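Local coordinates for tyrosinase (Aspergillus oryzae, PDB 6JU8), which probably oxidises L-tyrosine and L-dopa to L-dopaquinone with molecular oxygen at a dinuclear copper centre, a step of melanin biosynthesis, at residues A[238-243]-A[352-357]; A[39-44]-A[136-141]; A[72-77]-A[211-216]; A[106-111]-A[427-432]. The protein carries 1 engineered substitution. One frame throughout, in Å; residues are numbered along the deposited sequence.

Contact 1 of 4, residues A[238-243]-A[352-357]; sequences TKYGLL and LKLWGA
One face of the Trp355 indole is met by Leu243 CD2, which stands 3.4 Å from the centroid of the six-membered ring and only 6° off its normal, a CH-pi contact over the middle of the ring. With chi1 at -77°, Leu243 CG is carried to the indole as well, 3.7 Å from Trp355 CE2. The other branch, CD1, reaches Gly356 CA at 3.6 Å. The Tyr240 ring is approached at its edge: Leu354 O lies in the ring plane, 3.5 Å from CE2, while the hydroxyl bonds to Trp338 O. Trp355 NE1 donates to Phe344 O, elsewhere in the chain. The backbones form a single antiparallel hydrogen-bonded bridge, Leu242 N to Ala357 O and Ala357 N to Leu242 O, both 2.9 Å. Two residues, Gly241 and Leu242, stand opposite the single Ala357, a classic beta bulge where the 238-243 loop meets the short strand 356-357. Ahead of the bridge, Gly356 CA gives a CA-H...O contact to Tyr240 O at 3.2 Å. Leu259 of the second subunit packs on both Tyr240 and Leu243, which places this buried contact beside the subunit interface.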
# COMPACT_ATOMS: atom_id res chain seq x y z
N THR A 238 8.07 4.75 -3.31
CA THR A 238 7.54 3.80 -2.35
C THR A 238 7.97 4.17 -0.94
O THR A 238 9.03 4.75 -0.74
CB THR A 238 7.93 2.37 -2.72
OG1 THR A 238 7.36 1.42 -1.79
CG2 THR A 238 9.44 2.14 -2.70
N LYS A 239 7.14 3.81 0.03
CA LYS A 239 7.49 3.81 1.46
C LYS A 239 7.61 2.35 1.87
O LYS A 239 6.57 1.66 1.82
CB LYS A 239 6.46 4.56 2.31
CG LYS A 239 6.22 6.01 1.87
CD LYS A 239 4.90 6.50 2.51
CE LYS A 239 4.62 7.97 2.19
NZ LYS A 239 4.56 8.20 0.73
N TYR A 240 8.79 1.86 2.20
CA TYR A 240 9.09 0.52 2.68
C TYR A 240 8.96 -0.59 1.65
O TYR A 240 9.20 -1.75 2.00
CB TYR A 240 8.22 0.14 3.91
CG TYR A 240 8.65 0.85 5.18
CD1 TYR A 240 8.24 2.16 5.42
CD2 TYR A 240 9.46 0.22 6.14
CE1 TYR A 240 8.60 2.85 6.57
CE2 TYR A 240 9.84 0.91 7.28
CZ TYR A 240 9.41 2.21 7.49
OH TYR A 240 9.84 2.85 8.65
N GLY A 241 8.59 -0.32 0.40
CA GLY A 241 8.30 -1.43 -0.51
C GLY A 241 9.45 -2.12 -1.20
O GLY A 241 9.18 -3.10 -1.93
N LEU A 242 10.69 -1.68 -1.00
CA LEU A 242 11.84 -2.35 -1.62
C LEU A 242 12.54 -3.25 -0.62
O LEU A 242 13.11 -2.75 0.37
CB LEU A 242 12.88 -1.33 -2.13
CG LEU A 242 12.29 -0.23 -3.02
CD1 LEU A 242 13.41 0.71 -3.50
CD2 LEU A 242 11.49 -0.79 -4.19
N LEU A 243 12.49 -4.54 -0.88
CA LEU A 243 13.08 -5.55 -0.01
C LEU A 243 14.06 -6.39 -0.83
O LEU A 243 13.75 -6.75 -1.98
CB LEU A 243 12.02 -6.45 0.61
CG LEU A 243 11.18 -5.93 1.78
CD1 LEU A 243 10.33 -4.72 1.42
CD2 LEU A 243 10.29 -7.06 2.32
N LEU A 352 12.12 -7.67 12.13
CA LEU A 352 11.39 -7.89 10.88
C LEU A 352 10.18 -6.98 10.73
O LEU A 352 9.82 -6.61 9.61
CB LEU A 352 10.97 -9.37 10.77
CG LEU A 352 12.10 -10.32 10.37
CD1 LEU A 352 11.62 -11.77 10.43
CD2 LEU A 352 12.59 -10.01 8.96
N LYS A 353 9.58 -6.56 11.83
CA LYS A 353 8.39 -5.72 11.77
C LYS A 353 8.68 -4.38 11.10
O LYS A 353 7.68 -3.72 10.75
CB LYS A 353 7.84 -5.42 13.17
CG LYS A 353 8.90 -4.71 14.03
CD LYS A 353 8.40 -4.55 15.47
CE LYS A 353 9.56 -4.24 16.40
NZ LYS A 353 9.10 -3.71 17.71
N LEU A 354 9.92 -3.93 10.93
CA LEU A 354 10.21 -2.67 10.25
C LEU A 354 11.01 -2.86 8.97
O LEU A 354 11.51 -1.89 8.41
CB LEU A 354 10.90 -1.66 11.18
CG LEU A 354 10.00 -0.98 12.21
CD1 LEU A 354 10.82 -0.05 13.10
CD2 LEU A 354 8.86 -0.19 11.55
N TRP A 355 11.09 -4.09 8.46
CA TRP A 355 11.82 -4.33 7.20
C TRP A 355 11.20 -3.59 6.03
O TRP A 355 9.97 -3.55 5.89
CB TRP A 355 11.78 -5.83 6.92
CG TRP A 355 12.61 -6.33 5.78
CD1 TRP A 355 13.66 -5.72 5.13
CD2 TRP A 355 12.43 -7.61 5.15
NE1 TRP A 355 14.16 -6.54 4.13
CE2 TRP A 355 13.39 -7.71 4.13
CE3 TRP A 355 11.52 -8.66 5.36
CZ2 TRP A 355 13.49 -8.83 3.31
CZ3 TRP A 355 11.62 -9.79 4.54
CH2 TRP A 355 12.60 -9.87 3.53
N GLY A 356 12.03 -2.97 5.21
CA GLY A 356 11.71 -2.44 3.91
C GLY A 356 12.34 -1.09 3.67
O GLY A 356 12.53 -0.31 4.62
N ALA A 357 12.66 -0.81 2.41
CA ALA A 357 13.30 0.47 2.09
C ALA A 357 12.46 1.26 1.08
O ALA A 357 11.67 0.71 0.31
CB ALA A 357 14.68 0.24 1.51

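Contact 2 of 4, residues A[39-44]-A[136-141]; sequences NRIQLT and ADWENE
Glu141 OE1 is gripped by Gln42 NE2, at 3.1 Å, and by a water that donates to it at 3.0 Å. The hydrogen bond from Gln42 NE2 is bent, 138° at the hydrogen, and the amide and carboxylate planes stand 58° apart, so the two groups meet across each other. The same water accepts from Gln42 N, at 2.9 Å, and so joins the first turn of helix 41-55 to the carboxylate by a second route. Glu141 is bent at its second torsion (chi2 -81°), so that CD leaves the extended course of the chain. Gln42 OE1 takes its own bond from Trp29 NE1, an arrangement that probably fixes which end of the amide faces the glutamate. Beside this polar pair, Ile41 CG2 lies over one face of the Trp138 six-membered ring, 3.7 Å from its centroid and shifted toward the rim, while CG1 sits nearer CE2 and CZ2. CG2 also touches Glu141 CB, at 3.6 Å. At the ring edge, in plane, Thr44 CG2 comes 3.8 Å from CH2. Thr44 OG1 turns back to Arg40 O, at 2.8 Å, and Thr44 N reaches that carbonyl from the opposite face of its plane. Phe125 and Ile126 of helix 103-129 also pack on Trp138. The arrangement is helix-to-helix packing away from the copper site, joining the start of helix 41-55, with Arg40 at the N-cap position, to helix 135-144.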
# COMPACT_ATOMS: atom_id res chain seq x y z
N ASN A 39 -15.94 22.59 1.75
CA ASN A 39 -15.15 23.80 1.63
C ASN A 39 -13.82 23.50 0.96
O ASN A 39 -12.80 23.75 1.60
CB ASN A 39 -14.94 24.41 3.03
CG ASN A 39 -16.26 24.83 3.65
OD1 ASN A 39 -16.88 25.78 3.16
ND2 ASN A 39 -16.71 24.14 4.70
N ARG A 40 -13.89 22.95 -0.25
CA ARG A 40 -12.78 22.24 -0.86
C ARG A 40 -12.07 23.06 -1.92
O ARG A 40 -11.37 22.46 -2.74
CB ARG A 40 -13.27 20.94 -1.51
CG ARG A 40 -13.63 19.84 -0.55
CD ARG A 40 -14.15 18.59 -1.27
NE ARG A 40 -14.66 17.64 -0.29
CZ ARG A 40 -14.09 16.50 0.04
NH1 ARG A 40 -12.95 16.09 -0.52
NH2 ARG A 40 -14.67 15.73 0.96
N ILE A 41 -12.19 24.41 -1.91
CA ILE A 41 -11.50 25.09 -3.02
C ILE A 41 -10.00 24.95 -2.87
O ILE A 41 -9.34 24.58 -3.86
CB ILE A 41 -11.89 26.57 -3.14
CG1 ILE A 41 -13.34 26.78 -3.53
CG2 ILE A 41 -10.96 27.28 -4.13
CD1 ILE A 41 -13.83 28.21 -3.46
N GLN A 42 -9.41 25.21 -1.69
CA GLN A 42 -7.94 25.07 -1.60
C GLN A 42 -7.49 23.65 -1.87
O GLN A 42 -6.46 23.42 -2.52
CB GLN A 42 -7.41 25.53 -0.23
CG GLN A 42 -7.42 27.05 -0.07
CD GLN A 42 -6.83 27.48 1.25
OE1 GLN A 42 -6.05 26.75 1.85
NE2 GLN A 42 -7.11 28.70 1.67
N LEU A 43 -8.23 22.65 -1.37
CA LEU A 43 -7.87 21.26 -1.66
C LEU A 43 -7.90 20.97 -3.15
O LEU A 43 -7.01 20.32 -3.73
CB LEU A 43 -8.80 20.30 -0.92
CG LEU A 43 -8.61 18.81 -1.21
CD1 LEU A 43 -7.22 18.34 -0.76
CD2 LEU A 43 -9.67 17.99 -0.48
N THR A 44 -8.95 21.47 -3.82
CA THR A 44 -9.02 21.29 -5.28
C THR A 44 -7.86 21.98 -5.98
O THR A 44 -7.21 21.42 -6.87
CB THR A 44 -10.36 21.85 -5.78
OG1 THR A 44 -11.44 21.10 -5.21
CG2 THR A 44 -10.50 21.71 -7.30
N ALA A 136 -13.21 35.62 -8.49
CA ALA A 136 -12.72 36.33 -7.31
C ALA A 136 -12.63 35.39 -6.11
O ALA A 136 -11.65 35.43 -5.37
CB ALA A 136 -13.57 37.54 -6.99
N ASP A 137 -13.64 34.55 -5.90
CA ASP A 137 -13.63 33.59 -4.80
C ASP A 137 -12.47 32.60 -4.92
O ASP A 137 -11.77 32.36 -3.94
CB ASP A 137 -14.93 32.79 -4.73
CG ASP A 137 -16.13 33.53 -4.18
OD1 ASP A 137 -15.96 34.60 -3.57
OD2 ASP A 137 -17.26 33.01 -4.36
N TRP A 138 -12.27 32.01 -6.11
CA TRP A 138 -11.18 31.05 -6.31
C TRP A 138 -9.82 31.71 -6.18
O TRP A 138 -8.86 31.18 -5.59
CB TRP A 138 -11.33 30.31 -7.65
CG TRP A 138 -12.34 29.20 -7.55
CD1 TRP A 138 -13.70 29.37 -7.42
CD2 TRP A 138 -12.13 27.78 -7.54
NE1 TRP A 138 -14.33 28.15 -7.34
CE2 TRP A 138 -13.39 27.15 -7.41
CE3 TRP A 138 -11.00 26.96 -7.64
CZ2 TRP A 138 -13.56 25.77 -7.38
CZ3 TRP A 138 -11.17 25.59 -7.60
CH2 TRP A 138 -12.44 24.99 -7.47
N GLU A 139 -9.71 32.92 -6.73
CA GLU A 139 -8.46 33.67 -6.64
C GLU A 139 -8.14 34.00 -5.18
O GLU A 139 -6.98 33.87 -4.78
CB GLU A 139 -8.52 34.94 -7.50
CG GLU A 139 -8.49 34.68 -9.01
CD GLU A 139 -8.78 35.93 -9.81
OE1 GLU A 139 -8.79 37.01 -9.18
OE2 GLU A 139 -9.02 35.86 -11.04
N ASN A 140 -9.14 34.42 -4.42
CA ASN A 140 -8.98 34.71 -3.01
C ASN A 140 -8.41 33.50 -2.26
O ASN A 140 -7.54 33.61 -1.41
CB ASN A 140 -10.33 35.08 -2.39
CG ASN A 140 -10.16 35.37 -0.91
OD1 ASN A 140 -9.65 36.44 -0.56
ND2 ASN A 140 -10.56 34.44 -0.04
N GLU A 141 -8.95 32.32 -2.59
CA GLU A 141 -8.46 31.11 -1.92
C GLU A 141 -7.03 30.77 -2.34
O GLU A 141 -6.21 30.39 -1.50
CB GLU A 141 -9.40 29.94 -2.19
CG GLU A 141 -10.77 30.11 -1.57
CD GLU A 141 -10.87 29.77 -0.11
OE1 GLU A 141 -9.95 29.18 0.49
OE2 GLU A 141 -11.92 30.09 0.48
O HOH W 1 -10.78 26.31 0.62

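Contact 3 of 4, residues A[72-77]-A[211-216]; sequences GAPWTE and RPYAIT
Pro74 reaches across to 211-216 with each of its side-chain carbons. CB lies 3.5 Å from Tyr213 O and close to Ala214 O as well. CG comes 3.7 Å from Tyr213 CA, and CD meets Ile215 CD1 at 3.8 Å. CG also faces the edge of the Tyr213 ring, near its plane. The pyrrolidine thus rests on a run of carbonyls and ends against the isoleucine tip, whose CD1 touches Ala73 CB as well. Both loops carry a cis peptide bond, one before Pro74 and one before Pro212. They belong to the central domain of tyrosinase, where 72-77 directly follows His71, a copper ligand, and the Trp75 side chain lies about 8 Å from that of His71; the contact therefore flanks the active site without supplying a ligand. Phe65 of helix 64-69 packs against Pro74, Tyr213 and Ile215. Further along, Thr76 CG2, anti to its carbonyl carbon, lies 3.4 Å from Pro212 O. The Thr76 and Pro212 side chains cross at about a right angle. Trp75 touches lightly, CH2 standing 3.8 Å from Thr216 OG1 in an oblique approach, while Ala73 CA lies over one face of its indole, toward the rim. Polar contact between the loops runs through a water that donates to Pro74 O at 2.8 Å and to Pro212 O at 3.0 Å.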
# COMPACT_ATOMS: atom_id res chain seq x y z
N GLY A 72 18.86 16.07 -5.39
CA GLY A 72 19.74 14.92 -5.48
C GLY A 72 19.85 14.38 -6.88
O GLY A 72 20.15 15.10 -7.83
N ALA A 73 19.65 13.07 -7.00
CA ALA A 73 19.73 12.40 -8.30
C ALA A 73 18.63 12.94 -9.20
O ALA A 73 17.54 13.26 -8.70
CB ALA A 73 19.61 10.89 -8.12
N PRO A 74 18.82 13.01 -10.52
CA PRO A 74 19.96 12.47 -11.26
C PRO A 74 21.18 13.36 -11.38
O PRO A 74 22.08 13.09 -12.19
CB PRO A 74 19.35 12.25 -12.67
CG PRO A 74 18.32 13.34 -12.78
CD PRO A 74 17.71 13.46 -11.41
N TRP A 75 21.25 14.42 -10.59
CA TRP A 75 22.44 15.25 -10.45
C TRP A 75 22.71 16.08 -11.70
O TRP A 75 23.86 16.17 -12.14
CB TRP A 75 23.65 14.38 -10.08
CG TRP A 75 23.41 13.49 -8.89
CD1 TRP A 75 23.06 13.86 -7.61
CD2 TRP A 75 23.52 12.07 -8.88
NE1 TRP A 75 22.94 12.75 -6.81
CE2 TRP A 75 23.23 11.63 -7.57
CE3 TRP A 75 23.85 11.13 -9.86
CZ2 TRP A 75 23.24 10.28 -7.20
CZ3 TRP A 75 23.86 9.80 -9.50
CH2 TRP A 75 23.56 9.38 -8.19
N THR A 76 21.67 16.73 -12.23
CA THR A 76 21.80 17.53 -13.44
C THR A 76 21.72 19.02 -13.13
O THR A 76 21.45 19.44 -12.02
CB THR A 76 20.69 17.22 -14.47
OG1 THR A 76 19.44 17.72 -13.97
CG2 THR A 76 20.51 15.73 -14.70
N GLU A 77 21.91 19.82 -14.18
CA GLU A 77 21.70 21.26 -14.14
C GLU A 77 20.26 21.59 -13.77
O GLU A 77 19.34 20.82 -14.02
CB GLU A 77 22.07 21.92 -15.47
CG GLU A 77 21.05 21.75 -16.56
CD GLU A 77 19.95 22.78 -16.57
OE1 GLU A 77 20.07 23.98 -16.24
OE2 GLU A 77 18.83 22.37 -16.93
N ARG A 211 18.62 10.38 -21.17
CA ARG A 211 19.79 11.09 -20.65
C ARG A 211 19.54 12.59 -20.62
O ARG A 211 18.92 13.12 -21.54
CB ARG A 211 21.02 10.81 -21.53
N PRO A 212 20.04 13.30 -19.61
CA PRO A 212 20.83 12.79 -18.49
C PRO A 212 20.02 12.51 -17.22
O PRO A 212 20.55 12.63 -16.11
CB PRO A 212 21.75 14.01 -18.22
CG PRO A 212 20.87 15.18 -18.47
CD PRO A 212 19.90 14.78 -19.56
N TYR A 213 18.75 12.14 -17.33
CA TYR A 213 17.82 12.14 -16.21
C TYR A 213 17.61 10.78 -15.56
O TYR A 213 16.88 10.72 -14.57
CB TYR A 213 16.44 12.66 -16.65
CG TYR A 213 16.54 14.07 -17.18
CD1 TYR A 213 16.85 15.11 -16.31
CD2 TYR A 213 16.36 14.39 -18.52
CE1 TYR A 213 16.97 16.41 -16.73
CE2 TYR A 213 16.48 15.69 -18.96
CZ TYR A 213 16.78 16.70 -18.06
OH TYR A 213 16.88 18.01 -18.48
N ALA A 214 18.20 9.71 -16.08
CA ALA A 214 17.97 8.39 -15.49
C ALA A 214 18.44 8.34 -14.04
O ALA A 214 19.51 8.84 -13.67
CB ALA A 214 18.70 7.32 -16.31
N ILE A 215 17.60 7.74 -13.19
CA ILE A 215 17.88 7.53 -11.78
C ILE A 215 18.62 6.20 -11.64
O ILE A 215 18.08 5.16 -12.01
CB ILE A 215 16.58 7.49 -10.95
CG1 ILE A 215 15.72 8.75 -11.12
CG2 ILE A 215 16.86 7.21 -9.47
CD1 ILE A 215 16.32 10.01 -10.54
N THR A 216 19.83 6.20 -11.11
CA THR A 216 20.56 4.97 -10.86
C THR A 216 20.15 4.33 -9.54
O THR A 216 19.48 4.93 -8.72
CB THR A 216 22.08 5.22 -10.83
OG1 THR A 216 22.41 6.07 -9.74
CG2 THR A 216 22.53 5.94 -12.11
O HOH W 2 23.11 13.43 -14.80

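Contact 4 of 4, residues A[106-111]-A[427-432]; sequences WHRVYV and DDVKDW. With CU (copper (II) ion), chain C.
Helix 103-129 meets the 427-432 turn at a distance, the closest CA atoms, those of Arg108 and Val429, lying 7.4 Å apart, so side chains bridge the gap. Arg108 leaves the helix and bends at chi3 (-72°), which turns NE off the extended course of the chain. NH1 then donates to Val429 O at 2.9 Å and 162°, a bond lying in both the carbonyl and the guanidinium planes. The aliphatic part of Arg108 slides past the valine in the opposite direction, CD 3.7 Å from Val429 CB. Trp432 CB sits over the centre of one guanidinium face, while the indole turns an edge, CE3 being 3.8 Å from NH1; the planes are 63° apart. On helix 371-389, the carboxylate of Asp380 forms a salt bridge with NE and probably balances the charge of Arg108, and Gln387 OE1 accepts a further bond from NH1. Val109 CG2 adds an apolar touch on Val429 CG1, at 3.8 Å. The neighbouring residue, His107, binds copper through NE2 at 2.0 Å, with His71, His98 and a water completing the ligands. This is a helix that supplies one histidine to one copper of the dinuclear tyrosinase centre, tied by Arg108 to the C-terminal part of the chain.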
# COMPACT_ATOMS: atom_id res chain seq x y z
N TRP A 106 19.13 26.59 3.19
CA TRP A 106 18.96 26.05 1.82
C TRP A 106 17.57 25.49 1.67
O TRP A 106 16.86 25.74 0.68
CB TRP A 106 20.06 24.98 1.54
CG TRP A 106 20.00 24.56 0.10
CD1 TRP A 106 20.73 25.12 -0.92
CD2 TRP A 106 19.20 23.54 -0.49
NE1 TRP A 106 20.43 24.51 -2.13
CE2 TRP A 106 19.48 23.54 -1.87
CE3 TRP A 106 18.25 22.64 0.02
CZ2 TRP A 106 18.85 22.67 -2.76
CZ3 TRP A 106 17.63 21.77 -0.86
CH2 TRP A 106 17.93 21.78 -2.24
N HIS A 107 17.12 24.68 2.65
CA HIS A 107 15.80 24.07 2.52
C HIS A 107 14.68 25.07 2.67
O HIS A 107 13.61 24.87 2.05
CB HIS A 107 15.66 22.91 3.53
CG HIS A 107 16.46 21.72 3.13
ND1 HIS A 107 17.80 21.53 3.45
CD2 HIS A 107 16.13 20.62 2.41
CE1 HIS A 107 18.23 20.37 2.95
NE2 HIS A 107 17.23 19.80 2.30
N ARG A 108 14.86 26.18 3.39
CA ARG A 108 13.84 27.21 3.47
C ARG A 108 13.55 27.73 2.07
O ARG A 108 12.38 27.90 1.69
CB ARG A 108 14.31 28.34 4.41
CG ARG A 108 13.33 29.53 4.42
CD ARG A 108 13.57 30.45 5.63
NE ARG A 108 13.14 29.81 6.86
CZ ARG A 108 13.39 30.23 8.09
NH1 ARG A 108 14.07 31.34 8.34
NH2 ARG A 108 12.93 29.52 9.12
N VAL A 109 14.61 28.00 1.29
CA VAL A 109 14.41 28.50 -0.07
C VAL A 109 13.79 27.42 -0.94
O VAL A 109 12.89 27.70 -1.76
CB VAL A 109 15.73 29.01 -0.67
CG1 VAL A 109 15.50 29.56 -2.08
CG2 VAL A 109 16.39 30.11 0.17
N TYR A 110 14.23 26.17 -0.81
CA TYR A 110 13.70 25.07 -1.64
C TYR A 110 12.21 24.91 -1.44
O TYR A 110 11.47 24.77 -2.44
CB TYR A 110 14.44 23.80 -1.25
CG TYR A 110 14.32 22.62 -2.19
CD1 TYR A 110 14.18 22.75 -3.56
CD2 TYR A 110 14.39 21.32 -1.67
CE1 TYR A 110 14.11 21.65 -4.40
CE2 TYR A 110 14.35 20.20 -2.49
CZ TYR A 110 14.19 20.37 -3.86
OH TYR A 110 14.15 19.24 -4.64
N VAL A 111 11.76 24.92 -0.19
CA VAL A 111 10.32 24.76 0.08
C VAL A 111 9.53 25.94 -0.50
O VAL A 111 8.44 25.75 -1.05
CB VAL A 111 10.07 24.64 1.59
CG1 VAL A 111 8.57 24.69 1.93
CG2 VAL A 111 10.67 23.34 2.12
N ASP A 427 21.21 35.08 4.91
CA ASP A 427 20.62 36.27 5.53
C ASP A 427 19.38 36.74 4.80
O ASP A 427 18.52 37.39 5.40
CB ASP A 427 21.66 37.40 5.55
CG ASP A 427 22.65 37.29 6.68
OD1 ASP A 427 22.39 36.59 7.66
OD2 ASP A 427 23.70 37.94 6.62
N ASP A 428 19.22 36.43 3.51
CA ASP A 428 18.04 36.81 2.74
C ASP A 428 16.76 36.19 3.30
O ASP A 428 15.69 36.78 3.14
CB ASP A 428 18.15 36.40 1.27
CG ASP A 428 19.31 37.07 0.56
OD1 ASP A 428 19.67 38.21 0.91
OD2 ASP A 428 19.88 36.45 -0.35
N VAL A 429 16.91 35.04 3.97
CA VAL A 429 15.71 34.34 4.45
C VAL A 429 15.70 34.21 5.96
O VAL A 429 14.94 33.40 6.51
CB VAL A 429 15.54 32.97 3.77
CG1 VAL A 429 15.40 33.18 2.27
CG2 VAL A 429 16.70 32.03 4.12
N LYS A 430 16.50 35.00 6.67
CA LYS A 430 16.45 34.99 8.15
C LYS A 430 15.05 35.28 8.64
O LYS A 430 14.52 34.64 9.55
CB LYS A 430 17.45 36.03 8.68
CG LYS A 430 17.49 36.13 10.20
CD LYS A 430 18.17 37.43 10.63
CE LYS A 430 19.68 37.32 10.52
NZ LYS A 430 20.36 38.56 11.00
N ASP A 431 14.40 36.28 8.02
CA ASP A 431 12.99 36.54 8.32
C ASP A 431 12.14 35.84 7.27
O ASP A 431 12.06 36.32 6.13
CB ASP A 431 12.72 38.05 8.33
CG ASP A 431 11.29 38.36 8.74
OD1 ASP A 431 10.48 37.44 8.98
OD2 ASP A 431 10.97 39.56 8.79
N TRP A 432 11.57 34.71 7.62
CA TRP A 432 10.80 33.92 6.66
C TRP A 432 9.63 34.75 6.14
O TRP A 432 9.12 34.48 5.05
CB TRP A 432 10.35 32.59 7.29
CG TRP A 432 9.52 32.84 8.52
CD1 TRP A 432 8.16 32.96 8.57
CD2 TRP A 432 10.01 33.00 9.86
NE1 TRP A 432 7.78 33.19 9.89
CE2 TRP A 432 8.89 33.22 10.69
CE3 TRP A 432 11.30 32.98 10.43
CZ2 TRP A 432 9.00 33.42 12.07
CZ3 TRP A 432 11.40 33.19 11.80
CH2 TRP A 432 10.27 33.41 12.59
CU CU C . 17.73 17.95 1.74
O HOH W 3 16.66 16.69 2.74

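How the contacts relate
Contacts 1 and 3 lie with all four segments inside the family's central domain, their centres about 24 Å apart and nearest atoms about 9 Å apart. Contact 4 comes closer to contact 3, about 6 Å between nearest atoms, and the two flank the copper centre: 72-77 follows His71 and 106-111 contains His107. Contact 2 stands about 38 Å from contact 1, centre to centre, on the peripheral helices 41-55 and 135-144, the latter following helix 103-129 of contact 4. Along the chain contacts 2, 3 and 4 interleave, whereas contact 1 falls between the segments of contact 4, which brings residues 316 apart together. Contacts 3 and 4 thus adjoin copper ligands, while contacts 1 and 2 pack outlying parts of the fold.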